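Local coordinates for fibronectin type III domain-containing protein (Simiduia agarivorans, PDB 6P2K) that probably hydrolyses xyloglucan-type beta-glucans, as a family 74 glycoside hydrolase with seven-bladed beta-propeller architecture, at residues G472-L484 with D491-K503. Numbering follows the deposited sequence.
Sequences GGAHNGRLWAKRL and DQWVELAGGPNAK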
loop_
_atom_site.group_PDB
_atom_site.type_symbol
_atom_site.label_atom_id
_atom_site.label_comp_id
_atom_site.label_asym_id
_atom_site.label_seq_id
_atom_site.Cartn_x
_atom_site.Cartn_y
_atom_site.Cartn_z
ATOM N N GLY B 472 13.467 38.499 -6.741
ATOM C CA GLY B 472 14.645 38.237 -5.944
ATOM C C GLY B 472 14.512 38.576 -4.476
ATOM O O GLY B 472 15.478 38.388 -3.725
ATOM N N GLY B 473 13.353 39.066 -4.040
ATOM C CA GLY B 473 13.151 39.419 -2.648
ATOM C C GLY B 473 12.817 38.224 -1.777
ATOM O O GLY B 473 11.735 38.164 -1.184
ATOM N N ALA B 474 13.748 37.271 -1.697
ATOM C CA ALA B 474 13.540 36.056 -0.918
ATOM C C ALA B 474 13.270 36.387 0.545
ATOM O O ALA B 474 13.988 37.181 1.161
ATOM C CB ALA B 474 14.761 35.147 -1.039
ATOM N N HIS B 475 12.234 35.764 1.107
ATOM C CA HIS B 475 11.786 36.153 2.440
ATOM C C HIS B 475 12.659 35.565 3.541
ATOM O O HIS B 475 12.921 36.240 4.542
ATOM C CB HIS B 475 10.325 35.751 2.645
ATOM C CG HIS B 475 9.364 36.564 1.838
ATOM N ND1 HIS B 475 8.219 36.035 1.283
ATOM C CD2 HIS B 475 9.388 37.869 1.479
ATOM C CE1 HIS B 475 7.574 36.982 0.625
ATOM N NE2 HIS B 475 8.263 38.104 0.728
ATOM N N ASN B 476 13.118 34.323 3.387
ATOM C CA ASN B 476 13.866 33.675 4.459
ATOM C C ASN B 476 14.569 32.438 3.914
ATOM O O ASN B 476 14.389 32.049 2.759
ATOM C CB ASN B 476 12.950 33.303 5.630
ATOM C CG ASN B 476 11.626 32.731 5.174
ATOM O OD1 ASN B 476 11.576 31.685 4.523
ATOM N ND2 ASN B 476 10.542 33.419 5.507
ATOM N N GLY B 477 15.384 31.826 4.774
ATOM C CA GLY B 477 16.081 30.604 4.421
ATOM C C GLY B 477 15.272 29.380 4.797
ATOM O O GLY B 477 14.781 29.269 5.922
ATOM N N ARG B 478 15.124 28.466 3.839
ATOM C CA ARG B 478 14.463 27.184 4.051
ATOM C C ARG B 478 15.227 26.114 3.289
ATOM O O ARG B 478 15.562 26.306 2.116
ATOM C CB ARG B 478 13.009 27.191 3.568
ATOM C CG ARG B 478 12.097 28.228 4.174
ATOM C CD ARG B 478 10.722 28.090 3.536
ATOM N NE ARG B 478 9.750 29.057 4.032
ATOM C CZ ARG B 478 8.799 28.770 4.914
ATOM N NH1 ARG B 478 8.696 27.543 5.410
ATOM N NH2 ARG B 478 7.948 29.710 5.303
ATOM N N LEU B 479 15.477 24.983 3.941
ATOM C CA LEU B 479 16.170 23.862 3.322
ATOM C C LEU B 479 15.144 22.802 2.929
ATOM O O LEU B 479 14.455 22.250 3.794
ATOM C CB LEU B 479 17.214 23.283 4.276
ATOM C CG LEU B 479 18.051 22.115 3.759
ATOM C CD1 LEU B 479 19.015 22.582 2.674
ATOM C CD2 LEU B 479 18.797 21.470 4.911
ATOM N N TRP B 480 15.036 22.531 1.630
ATOM C CA TRP B 480 14.135 21.515 1.108
ATOM C C TRP B 480 14.935 20.375 0.490
ATOM O O TRP B 480 16.066 20.565 0.029
ATOM C CB TRP B 480 13.176 22.099 0.063
ATOM C CG TRP B 480 12.238 23.137 0.611
ATOM C CD1 TRP B 480 12.544 24.427 0.943
ATOM C CD2 TRP B 480 10.839 22.973 0.880
ATOM N NE1 TRP B 480 11.423 25.073 1.409
ATOM C CE2 TRP B 480 10.364 24.203 1.379
ATOM C CE3 TRP B 480 9.944 21.904 0.749
ATOM C CZ2 TRP B 480 9.034 24.395 1.745
ATOM C CZ3 TRP B 480 8.622 22.094 1.116
ATOM C CH2 TRP B 480 8.180 23.331 1.610
ATOM N N ALA B 481 14.332 19.187 0.480
ATOM C CA ALA B 481 14.992 17.984 -0.010
ATOM C C ALA B 481 14.015 17.155 -0.827
ATOM O O ALA B 481 12.872 16.950 -0.405
ATOM C CB ALA B 481 15.544 17.152 1.151
ATOM N N LYS B 482 14.462 16.675 -1.988
ATOM C CA LYS B 482 13.663 15.787 -2.831
ATOM C C LYS B 482 14.468 14.527 -3.112
ATOM O O LYS B 482 15.466 14.571 -3.840
ATOM C CB LYS B 482 13.250 16.457 -4.143
ATOM C CG LYS B 482 12.784 15.449 -5.200
ATOM C CD LYS B 482 12.287 16.120 -6.468
ATOM C CE LYS B 482 10.920 16.756 -6.254
ATOM N NZ LYS B 482 10.388 17.378 -7.505
ATOM N N ARG B 483 14.034 13.407 -2.541
ATOM C CA ARG B 483 14.671 12.132 -2.828
ATOM C C ARG B 483 14.313 11.687 -4.239
ATOM O O ARG B 483 13.134 11.624 -4.602
ATOM C CB ARG B 483 14.240 11.085 -1.804
ATOM C CG ARG B 483 14.886 11.269 -0.443
ATOM C CD ARG B 483 14.149 10.486 0.632
ATOM N NE ARG B 483 12.928 11.166 1.060
ATOM C CZ ARG B 483 12.285 10.901 2.192
ATOM N NH1 ARG B 483 12.754 9.971 3.017
ATOM N NH2 ARG B 483 11.180 11.570 2.503
ATOM N N LEU B 484 15.333 11.396 -5.043
ATOM C CA LEU B 484 15.130 10.993 -6.434
ATOM C C LEU B 484 14.942 9.477 -6.505
ATOM O O LEU B 484 15.750 8.733 -7.064
ATOM C CB LEU B 484 16.292 11.469 -7.298
ATOM C CG LEU B 484 16.466 12.990 -7.349
ATOM C CD1 LEU B 484 17.770 13.368 -8.041
ATOM C CD2 LEU B 484 15.276 13.643 -8.042
ATOM N N ASP B 491 8.478 12.053 -7.609
ATOM C CA ASP B 491 9.267 12.465 -6.455
ATOM C C ASP B 491 8.723 13.774 -5.885
ATOM O O ASP B 491 8.164 14.602 -6.608
ATOM C CB ASP B 491 10.739 12.630 -6.839
ATOM C CG ASP B 491 11.347 11.355 -7.404
ATOM O OD1 ASP B 491 10.909 10.251 -7.014
ATOM O OD2 ASP B 491 12.272 11.461 -8.238
ATOM N N GLN B 492 8.903 13.960 -4.574
ATOM C CA GLN B 492 8.277 15.061 -3.852
ATOM C C GLN B 492 9.284 15.821 -2.995
ATOM O O GLN B 492 10.286 15.265 -2.535
ATOM C CB GLN B 492 7.135 14.557 -2.953
ATOM C CG GLN B 492 5.990 13.910 -3.706
ATOM C CD GLN B 492 5.313 14.875 -4.660
ATOM O OE1 GLN B 492 5.032 16.021 -4.304
ATOM N NE2 GLN B 492 5.056 14.419 -5.883
ATOM N N TRP B 493 8.982 17.101 -2.766
ATOM C CA TRP B 493 9.759 17.962 -1.883
ATOM C C TRP B 493 9.245 17.872 -0.452
ATOM O O TRP B 493 8.035 17.805 -0.221
ATOM C CB TRP B 493 9.681 19.422 -2.341
ATOM C CG TRP B 493 10.390 19.708 -3.622
ATOM C CD1 TRP B 493 9.825 19.874 -4.859
ATOM C CD2 TRP B 493 11.801 19.871 -3.799
ATOM N NE1 TRP B 493 10.803 20.126 -5.792
ATOM C CE2 TRP B 493 12.024 20.130 -5.167
ATOM C CE3 TRP B 493 12.899 19.822 -2.932
ATOM C CZ2 TRP B 493 13.298 20.333 -5.688
ATOM C CZ3 TRP B 493 14.164 20.030 -3.451
ATOM C CH2 TRP B 493 14.354 20.284 -4.815
ATOM N N VAL B 494 10.171 17.893 0.507
ATOM C CA VAL B 494 9.845 18.061 1.918
ATOM C C VAL B 494 10.794 19.097 2.504
ATOM O O VAL B 494 11.960 19.182 2.103
ATOM C CB VAL B 494 9.935 16.734 2.703
ATOM C CG1 VAL B 494 8.914 15.731 2.183
ATOM C CG2 VAL B 494 11.343 16.154 2.639
ATOM N N GLU B 495 10.291 19.896 3.441
ATOM C CA GLU B 495 11.102 20.918 4.093
ATOM C C GLU B 495 11.791 20.332 5.317
ATOM O O GLU B 495 11.135 19.750 6.187
ATOM C CB GLU B 495 10.248 22.118 4.501
ATOM C CG GLU B 495 11.062 23.248 5.122
ATOM C CD GLU B 495 10.198 24.343 5.705
ATOM O OE1 GLU B 495 9.243 24.025 6.444
ATOM O OE2 GLU B 495 10.470 25.526 5.420
ATOM N N LEU B 496 13.108 20.507 5.391
ATOM C CA LEU B 496 13.897 19.934 6.476
ATOM C C LEU B 496 14.235 20.924 7.583
ATOM O O LEU B 496 14.342 20.514 8.743
ATOM C CB LEU B 496 15.201 19.341 5.927
ATOM C CG LEU B 496 15.078 18.008 5.178
ATOM C CD1 LEU B 496 16.445 17.525 4.709
ATOM C CD2 LEU B 496 14.403 16.954 6.056
ATOM N N ALA B 497 14.403 22.208 7.268
ATOM C CA ALA B 497 14.862 23.160 8.272
ATOM C C ALA B 497 14.592 24.581 7.799
ATOM O O ALA B 497 14.371 24.832 6.612
ATOM C CB ALA B 497 16.356 22.979 8.568
ATOM N N GLY B 498 14.627 25.512 8.751
ATOM C CA GLY B 498 14.514 26.922 8.437
ATOM C C GLY B 498 13.109 27.479 8.520
ATOM O O GLY B 498 12.316 27.069 9.375
ATOM N N GLY B 499 12.792 28.419 7.631
ATOM C CA GLY B 499 11.523 29.104 7.661
ATOM C C GLY B 499 11.483 30.134 8.770
ATOM O O GLY B 499 12.425 30.265 9.557
ATOM N N PRO B 500 10.389 30.894 8.853
ATOM C CA PRO B 500 10.286 31.903 9.920
ATOM C C PRO B 500 10.180 31.311 11.315
ATOM O O PRO B 500 10.479 32.016 12.286
ATOM C CB PRO B 500 9.022 32.690 9.547
ATOM C CG PRO B 500 8.236 31.767 8.676
ATOM C CD PRO B 500 9.239 30.931 7.935
ATOM N N ASN B 501 9.775 30.050 11.457
ATOM C CA ASN B 501 9.726 29.424 12.773
ATOM C C ASN B 501 11.009 28.671 13.117
ATOM O O ASN B 501 11.041 27.960 14.128
ATOM C CB ASN B 501 8.514 28.492 12.886
ATOM C CG ASN B 501 8.393 27.530 11.726
ATOM O OD1 ASN B 501 9.339 26.819 11.392
ATOM N ND2 ASN B 501 7.216 27.490 11.113
ATOM N N ALA B 502 12.057 28.815 12.302
ATOM C CA ALA B 502 13.390 28.291 12.611
ATOM C C ALA B 502 13.356 26.788 12.890
ATOM O O ALA B 502 13.879 26.304 13.896
ATOM C CB ALA B 502 14.018 29.053 13.781
ATOM N N LYS B 503 12.721 26.050 11.982
ATOM C CA LYS B 503 12.671 24.598 12.082
ATOM C C LYS B 503 14.081 24.025 12.152
ATOM O O LYS B 503 14.996 24.507 11.479
ATOM C CB LYS B 503 11.916 24.032 10.879
ATOM C CG LYS B 503 11.856 22.519 10.787
ATOM C CD LYS B 503 11.132 22.110 9.505
ATOM C CE LYS B 503 10.873 20.614 9.449
ATOM N NZ LYS B 503 9.885 20.190 10.484
HETATM O O HOH W 1 9.572 15.205 -8.904
HETATM O O HOH W 2 10.831 11.993 -3.248
HETATM O O HOH W 3 11.891 13.532 -0.821
#
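Lys482 lies across one face of the Trp493 indole, where the antiparallel strands 478-483 and 493-496 pair. Its CB rests over the middle of the six-membered ring, 3.6 Å from Trp493 CE3, while CG and CD run past Asp491 CB. A bend at chi3 (-74°) folds the chain back, setting CE 3.6 Å from the centroid of the five-membered ring in a CH-pi contact. NZ then donates to a water, 2.7 Å away, that also binds Asp491 O. Lys482 NZ and Trp493 NE1 are both donors and share the carboxylate of Glu424, by a salt bridge and a hydrogen bond. A leucine in place of Trp493 would probably leave the lysine methylenes without their platform and one Glu424 oxygen without its indole donor. Further along the same face, Glu495 CB sits squarely over the Trp480 six-membered ring, 3.5 Å from its centroid. The extended glutamate continues to Arg478, whose NH1 forms a salt bridge to the syn side of Glu495 OE2 at 2.7 Å, the guanidinium and carboxylate planes 12° apart. A classic beta bulge interrupts the pairing: Leu496 N bonds to Leu479 O at 2.7 Å, and Ala497 N reaches that same oxygen weakly. The hairpin forms the outer half of a four-stranded propeller blade, strand 478-483 pairing inward with 459-467; helix 539-547 packs on Val494 and Leu496, and strand 412-417 on Trp493.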